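Local coordinates for protein phosphoglycerate dehydrogenase (Lactobacillus plantarum, PDB 3EVT) that probably catalyses the NAD-dependent oxidation of D-3-phosphoglycerate to 3-phosphohydroxypyruvate, as a member of the D-isomer specific 2-hydroxyacid dehydrogenases, at residues 38-43 with 59-64; 88-93 with 286-291. One frame throughout, in Å; residues are numbered along the deposited sequence.

Contact 1. Residues 38-43 with 59-64; sequences YDQIEV and TNQLKF
Glu42 O accepts two backbone N-H groups from segment 59-64. Lys63 N lies 2.8 Å from Glu42 O, and Phe64 N binds the same oxygen at 3.1 Å. Here strands 41-45 and 64-66 begin to pair, side by side and parallel, in the five-stranded sheet of the smaller domain. Val43 and Phe64 form the bridge. Val43 CG1 touches ring atom CD2 of Phe64 at 3.6 Å, and helix 284-302 covers this face through Phe292 and Asn295. Before the strands, side chains and a water join the two segments. The water donates to Tyr38 O and Ile41 O and accepts from Gln61 N. The Gln61 side chain runs extended beyond CG, and its NE2 donates to Asp39 O at 2.9 Å. Glu42 and Lys63 lie side by side and point the same way. Their salt bridge is long, with 3.8 Å between Glu42 OE1 and Lys63 NZ. Asn60 OD1 accepts from Leu62 N in an Asx turn. At the outer end, Asp39 OD1 pairs with Arg57. Thr59 OG1 donates to Asp39 OD2 at 2.6 Å, on the syn side and 30° out of the carboxylate plane.

Contact 2. Residues 88-93 with 286-291; sequences ANTSGI and ATVFPI
Ile291 meets Ile93 with its CD1 methyl, which lies 3.9 Å from Ile93 CG1 and equally near Ile93 CD1. In Ile93, CG1 is anti to the carbonyl carbon (chi1 -59°), and CD1 is then extended from it (chi2 175°). The two branches of Ile93 divide the contact with Thr287. CD1 approaches Thr287 OG1 to 3.7 Å, while CG2 packs on Thr287 CB and CG2. The polar need of Thr287 OG1 is met by Phe284 O, one turn back in the same helix. Thr90 also turns a methyl to the helix. With chi1 at 43°, its CG2 lies anti to the carbonyl carbon and beside the backbone N, from where it meets Val288. Thr90 CG2 comes to 3.7 Å from Val288 CG1 and nearly as close to Val288 CG2, so it meets both methyls of the valine. Ile291 meets segment 88-93 with both branches: besides CD1, its CG2 lies 3.7 Å from Asn89 O. The Asn89 side chain starts away from the helix, and its ND2 is bonded to Ala70 O. Gly92, with positive phi, is the N-cap of helix 93-110. The arrangement joins helix 284-302 of the smaller domain to the crossing into the NAD-binding domain, in the two-domain fold of D-2-hydroxyacid dehydrogenases.

Both contacts involve the smaller domain and its parallel sheet, and helix 284-302 is common to their surroundings. In contact 2 this helix supplies one segment. In contact 1 it covers the Val43 and Phe64 face. The centre of contact 1 lies about 33 Å from the centre of the chain, and the contact is only partly buried. It is largely polar, with backbone bonds, a water and charged side chains, and becomes apolar where the strands pair. The centre of contact 2 lies about 12 Å from the chain centre. This contact is buried and joins its segments mainly through methyl groups, with Asn89 O and Thr287 OG1 in van der Waals contact and no polar bond between the segments. The contacts touch where Phe64 CE1 packs 4.2 Å from Ala88 N.

Contact 1. Residues 38-43 with 59-64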
loop_
_atom_site.group_PDB
_atom_site.type_symbol
_atom_site.label_atom_id
_atom_site.label_comp_id
_atom_site.label_asym_id
_atom_site.label_seq_id
_atom_site.Cartn_x
_atom_site.Cartn_y
_atom_site.Cartn_z
ATOM N N TYR A 38 -17.085 36.491 -10.126
ATOM C CA TYR A 38 -17.713 35.344 -10.768
ATOM C C TYR A 38 -16.907 34.672 -11.893
ATOM O O TYR A 38 -16.726 33.457 -11.898
ATOM C CB TYR A 38 -19.107 35.720 -11.276
ATOM C CG TYR A 38 -20.146 35.978 -10.195
ATOM C CD1 TYR A 38 -19.793 36.013 -8.859
ATOM C CD2 TYR A 38 -21.467 36.220 -10.528
ATOM C CE1 TYR A 38 -20.735 36.259 -7.887
ATOM C CE2 TYR A 38 -22.419 36.477 -9.568
ATOM C CZ TYR A 38 -22.052 36.494 -8.249
ATOM O OH TYR A 38 -23.002 36.740 -7.272
ATOM N N ASP A 39 -16.451 35.437 -12.871
ATOM C CA ASP A 39 -15.834 34.791 -14.028
ATOM C C ASP A 39 -14.359 34.438 -13.740
ATOM O O ASP A 39 -13.663 33.887 -14.577
ATOM C CB ASP A 39 -16.000 35.653 -15.293
ATOM C CG ASP A 39 -17.456 35.716 -15.773
ATOM O OD1 ASP A 39 -18.327 35.118 -15.093
ATOM O OD2 ASP A 39 -17.731 36.349 -16.830
ATOM N N GLN A 40 -13.927 34.767 -12.527
ATOM C CA GLN A 40 -12.600 34.455 -12.015
ATOM C C GLN A 40 -12.484 33.043 -11.393
ATOM O O GLN A 40 -11.412 32.420 -11.403
ATOM C CB GLN A 40 -12.302 35.434 -10.902
ATOM C CG GLN A 40 -12.321 36.864 -11.350
ATOM C CD GLN A 40 -11.266 37.034 -12.370
ATOM O OE1 GLN A 40 -10.160 37.536 -12.074
ATOM N NE2 GLN A 40 -11.553 36.547 -13.575
ATOM N N ILE A 41 -13.592 32.606 -10.790
ATOM C CA ILE A 41 -13.721 31.316 -10.110
ATOM C C ILE A 41 -13.485 30.094 -11.035
ATOM O O ILE A 41 -14.315 29.752 -11.855
ATOM C CB ILE A 41 -15.122 31.259 -9.407
ATOM C CG1 ILE A 41 -15.237 32.454 -8.456
ATOM C CG2 ILE A 41 -15.373 29.916 -8.721
ATOM C CD1 ILE A 41 -16.626 32.696 -7.861
ATOM N N GLU A 42 -12.352 29.417 -10.882
ATOM C CA GLU A 42 -12.153 28.223 -11.720
ATOM C C GLU A 42 -12.432 26.922 -10.973
ATOM O O GLU A 42 -12.670 25.882 -11.573
ATOM C CB GLU A 42 -10.753 28.202 -12.335
ATOM C CG GLU A 42 -10.480 29.386 -13.242
ATOM C CD GLU A 42 -9.074 29.320 -13.850
ATOM O OE1 GLU A 42 -8.606 28.218 -14.209
ATOM O OE2 GLU A 42 -8.424 30.379 -13.941
ATOM N N VAL A 43 -12.392 27.007 -9.654
ATOM C CA VAL A 43 -12.622 25.859 -8.814
ATOM C C VAL A 43 -13.572 26.215 -7.648
ATOM O O VAL A 43 -13.582 27.336 -7.140
ATOM C CB VAL A 43 -11.307 25.360 -8.252
ATOM C CG1 VAL A 43 -11.546 24.193 -7.294
ATOM C CG2 VAL A 43 -10.343 25.022 -9.411
ATOM N N THR A 59 -19.791 33.361 -19.944
ATOM C CA THR A 59 -18.434 33.825 -19.814
ATOM C C THR A 59 -17.693 33.333 -18.517
ATOM O O THR A 59 -16.649 33.883 -18.143
ATOM C CB THR A 59 -18.472 35.342 -19.773
ATOM O OG1 THR A 59 -19.401 35.731 -18.751
ATOM C CG2 THR A 59 -18.932 35.910 -21.160
ATOM N N ASN A 60 -18.232 32.320 -17.839
ATOM C CA ASN A 60 -17.612 31.825 -16.615
ATOM C C ASN A 60 -16.398 30.992 -17.006
ATOM O O ASN A 60 -16.290 30.572 -18.153
ATOM C CB ASN A 60 -18.606 31.018 -15.771
ATOM C CG ASN A 60 -18.876 29.633 -16.327
ATOM O OD1 ASN A 60 -18.141 28.682 -16.060
ATOM N ND2 ASN A 60 -19.975 29.493 -17.032
ATOM N N GLN A 61 -15.519 30.709 -16.059
ATOM C CA GLN A 61 -14.383 29.837 -16.341
ATOM C C GLN A 61 -14.307 28.668 -15.385
ATOM O O GLN A 61 -13.208 28.258 -14.980
ATOM C CB GLN A 61 -13.109 30.636 -16.256
ATOM C CG GLN A 61 -13.103 31.784 -17.228
ATOM C CD GLN A 61 -11.765 32.451 -17.278
ATOM O OE1 GLN A 61 -10.828 31.930 -17.916
ATOM N NE2 GLN A 61 -11.640 33.593 -16.590
ATOM N N LEU A 62 -15.458 28.129 -15.002
ATOM C CA LEU A 62 -15.442 27.096 -13.966
ATOM C C LEU A 62 -14.942 25.811 -14.577
ATOM O O LEU A 62 -15.378 25.408 -15.670
ATOM C CB LEU A 62 -16.816 26.895 -13.324
ATOM C CG LEU A 62 -16.916 25.898 -12.174
ATOM C CD1 LEU A 62 -16.186 26.418 -10.937
ATOM C CD2 LEU A 62 -18.403 25.564 -11.826
ATOM N N LYS A 63 -14.018 25.157 -13.870
ATOM C CA LYS A 63 -13.395 23.976 -14.409
ATOM C C LYS A 63 -13.501 22.741 -13.488
ATOM O O LYS A 63 -13.537 21.620 -13.950
ATOM C CB LYS A 63 -11.938 24.314 -14.735
ATOM C CG LYS A 63 -11.750 25.374 -15.824
ATOM C CD LYS A 63 -10.277 25.484 -16.223
ATOM C CE LYS A 63 -9.860 26.934 -16.497
ATOM N NZ LYS A 63 -10.920 27.688 -17.212
ATOM N N PHE A 64 -13.552 22.943 -12.177
ATOM C CA PHE A 64 -13.536 21.817 -11.241
ATOM C C PHE A 64 -14.411 22.139 -10.030
ATOM O O PHE A 64 -14.163 23.113 -9.359
ATOM C CB PHE A 64 -12.057 21.482 -10.856
ATOM C CG PHE A 64 -11.878 20.615 -9.579
ATOM C CD1 PHE A 64 -12.681 19.496 -9.330
ATOM C CD2 PHE A 64 -10.835 20.900 -8.688
ATOM C CE1 PHE A 64 -12.488 18.694 -8.169
ATOM C CE2 PHE A 64 -10.595 20.117 -7.541
ATOM C CZ PHE A 64 -11.448 19.023 -7.257
HETATM O O HOH W 1 -16.152 31.295 -13.554
#

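Contact 2. Residues 88-93 with 286-291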
loop_
_atom_site.group_PDB
_atom_site.type_symbol
_atom_site.label_atom_id
_atom_site.label_comp_id
_atom_site.label_asym_id
_atom_site.label_seq_id
_atom_site.Cartn_x
_atom_site.Cartn_y
_atom_site.Cartn_z
ATOM N N ALA A 88 -15.617 15.935 -8.310
ATOM C CA ALA A 88 -15.236 14.831 -7.417
ATOM C C ALA A 88 -16.069 14.981 -6.169
ATOM O O ALA A 88 -16.544 16.099 -5.876
ATOM C CB ALA A 88 -13.762 14.867 -7.059
ATOM N N ASN A 89 -16.244 13.860 -5.445
ATOM C CA ASN A 89 -16.952 13.833 -4.176
ATOM C C ASN A 89 -16.054 13.269 -3.081
ATOM O O ASN A 89 -14.828 13.276 -3.224
ATOM C CB ASN A 89 -18.278 13.090 -4.316
ATOM C CG ASN A 89 -18.092 11.631 -4.497
ATOM O OD1 ASN A 89 -16.970 11.125 -4.491
ATOM N ND2 ASN A 89 -19.201 10.920 -4.667
ATOM N N THR A 90 -16.662 12.832 -1.972
ATOM C CA THR A 90 -15.948 12.375 -0.780
ATOM C C THR A 90 -16.296 10.937 -0.355
ATOM O O THR A 90 -16.332 10.639 0.843
ATOM C CB THR A 90 -16.279 13.267 0.426
ATOM O OG1 THR A 90 -17.690 13.521 0.417
ATOM C CG2 THR A 90 -15.489 14.620 0.378
ATOM N N SER A 91 -16.550 10.041 -1.294
ATOM C CA SER A 91 -16.758 8.658 -0.882
ATOM C C SER A 91 -15.505 7.879 -0.489
ATOM O O SER A 91 -14.369 8.324 -0.698
ATOM C CB SER A 91 -17.569 7.866 -1.909
ATOM O OG SER A 91 -17.010 8.007 -3.178
ATOM N N GLY A 92 -15.717 6.717 0.137
ATOM C CA GLY A 92 -14.623 5.791 0.427
ATOM C C GLY A 92 -13.788 6.043 1.669
ATOM O O GLY A 92 -12.823 5.297 1.944
ATOM N N ILE A 93 -14.139 7.081 2.435
ATOM C CA ILE A 93 -13.275 7.493 3.554
ATOM C C ILE A 93 -13.141 6.442 4.648
ATOM O O ILE A 93 -12.013 6.050 5.022
ATOM C CB ILE A 93 -13.704 8.814 4.190
ATOM C CG1 ILE A 93 -13.686 9.942 3.134
ATOM C CG2 ILE A 93 -12.731 9.101 5.377
ATOM C CD1 ILE A 93 -14.219 11.297 3.648
ATOM N N ALA A 286 -11.349 16.994 8.891
ATOM C CA ALA A 286 -10.017 16.429 8.732
ATOM C C ALA A 286 -9.865 15.369 7.640
ATOM O O ALA A 286 -8.752 14.924 7.365
ATOM C CB ALA A 286 -9.530 15.827 10.073
ATOM N N THR A 287 -10.963 14.891 7.072
ATOM C CA THR A 287 -10.861 13.751 6.165
ATOM C C THR A 287 -11.213 14.223 4.782
ATOM O O THR A 287 -10.714 13.729 3.771
ATOM C CB THR A 287 -11.853 12.601 6.545
ATOM O OG1 THR A 287 -13.186 13.113 6.705
ATOM C CG2 THR A 287 -11.406 11.877 7.806
ATOM N N VAL A 288 -12.106 15.189 4.754
ATOM C CA VAL A 288 -12.562 15.709 3.510
ATOM C C VAL A 288 -11.509 16.655 2.848
ATOM O O VAL A 288 -11.348 16.654 1.632
ATOM C CB VAL A 288 -13.855 16.446 3.749
ATOM C CG1 VAL A 288 -14.195 17.276 2.538
ATOM C CG2 VAL A 288 -14.957 15.418 4.086
ATOM N N PHE A 289 -10.791 17.433 3.649
ATOM C CA PHE A 289 -9.851 18.412 3.087
ATOM C C PHE A 289 -8.707 17.800 2.265
ATOM O O PHE A 289 -8.434 18.286 1.168
ATOM C CB PHE A 289 -9.279 19.360 4.144
ATOM C CG PHE A 289 -8.339 20.400 3.554
ATOM C CD1 PHE A 289 -8.845 21.477 2.814
ATOM C CD2 PHE A 289 -6.959 20.276 3.695
ATOM C CE1 PHE A 289 -7.986 22.454 2.231
ATOM C CE2 PHE A 289 -6.069 21.249 3.102
ATOM C CZ PHE A 289 -6.586 22.328 2.367
ATOM N N PRO A 290 -8.046 16.723 2.771
ATOM C CA PRO A 290 -6.991 16.073 1.958
ATOM C C PRO A 290 -7.493 15.588 0.589
ATOM O O PRO A 290 -6.700 15.545 -0.371
ATOM C CB PRO A 290 -6.598 14.863 2.800
ATOM C CG PRO A 290 -6.914 15.244 4.214
ATOM C CD PRO A 290 -8.164 16.112 4.113
ATOM N N ILE A 291 -8.782 15.212 0.508
ATOM C CA ILE A 291 -9.376 14.843 -0.782
ATOM C C ILE A 291 -9.323 16.016 -1.783
ATOM O O ILE A 291 -8.785 15.868 -2.868
ATOM C CB ILE A 291 -10.804 14.217 -0.680
ATOM C CG1 ILE A 291 -10.734 12.868 0.045
ATOM C CG2 ILE A 291 -11.398 13.968 -2.094
ATOM C CD1 ILE A 291 -12.138 12.291 0.469
#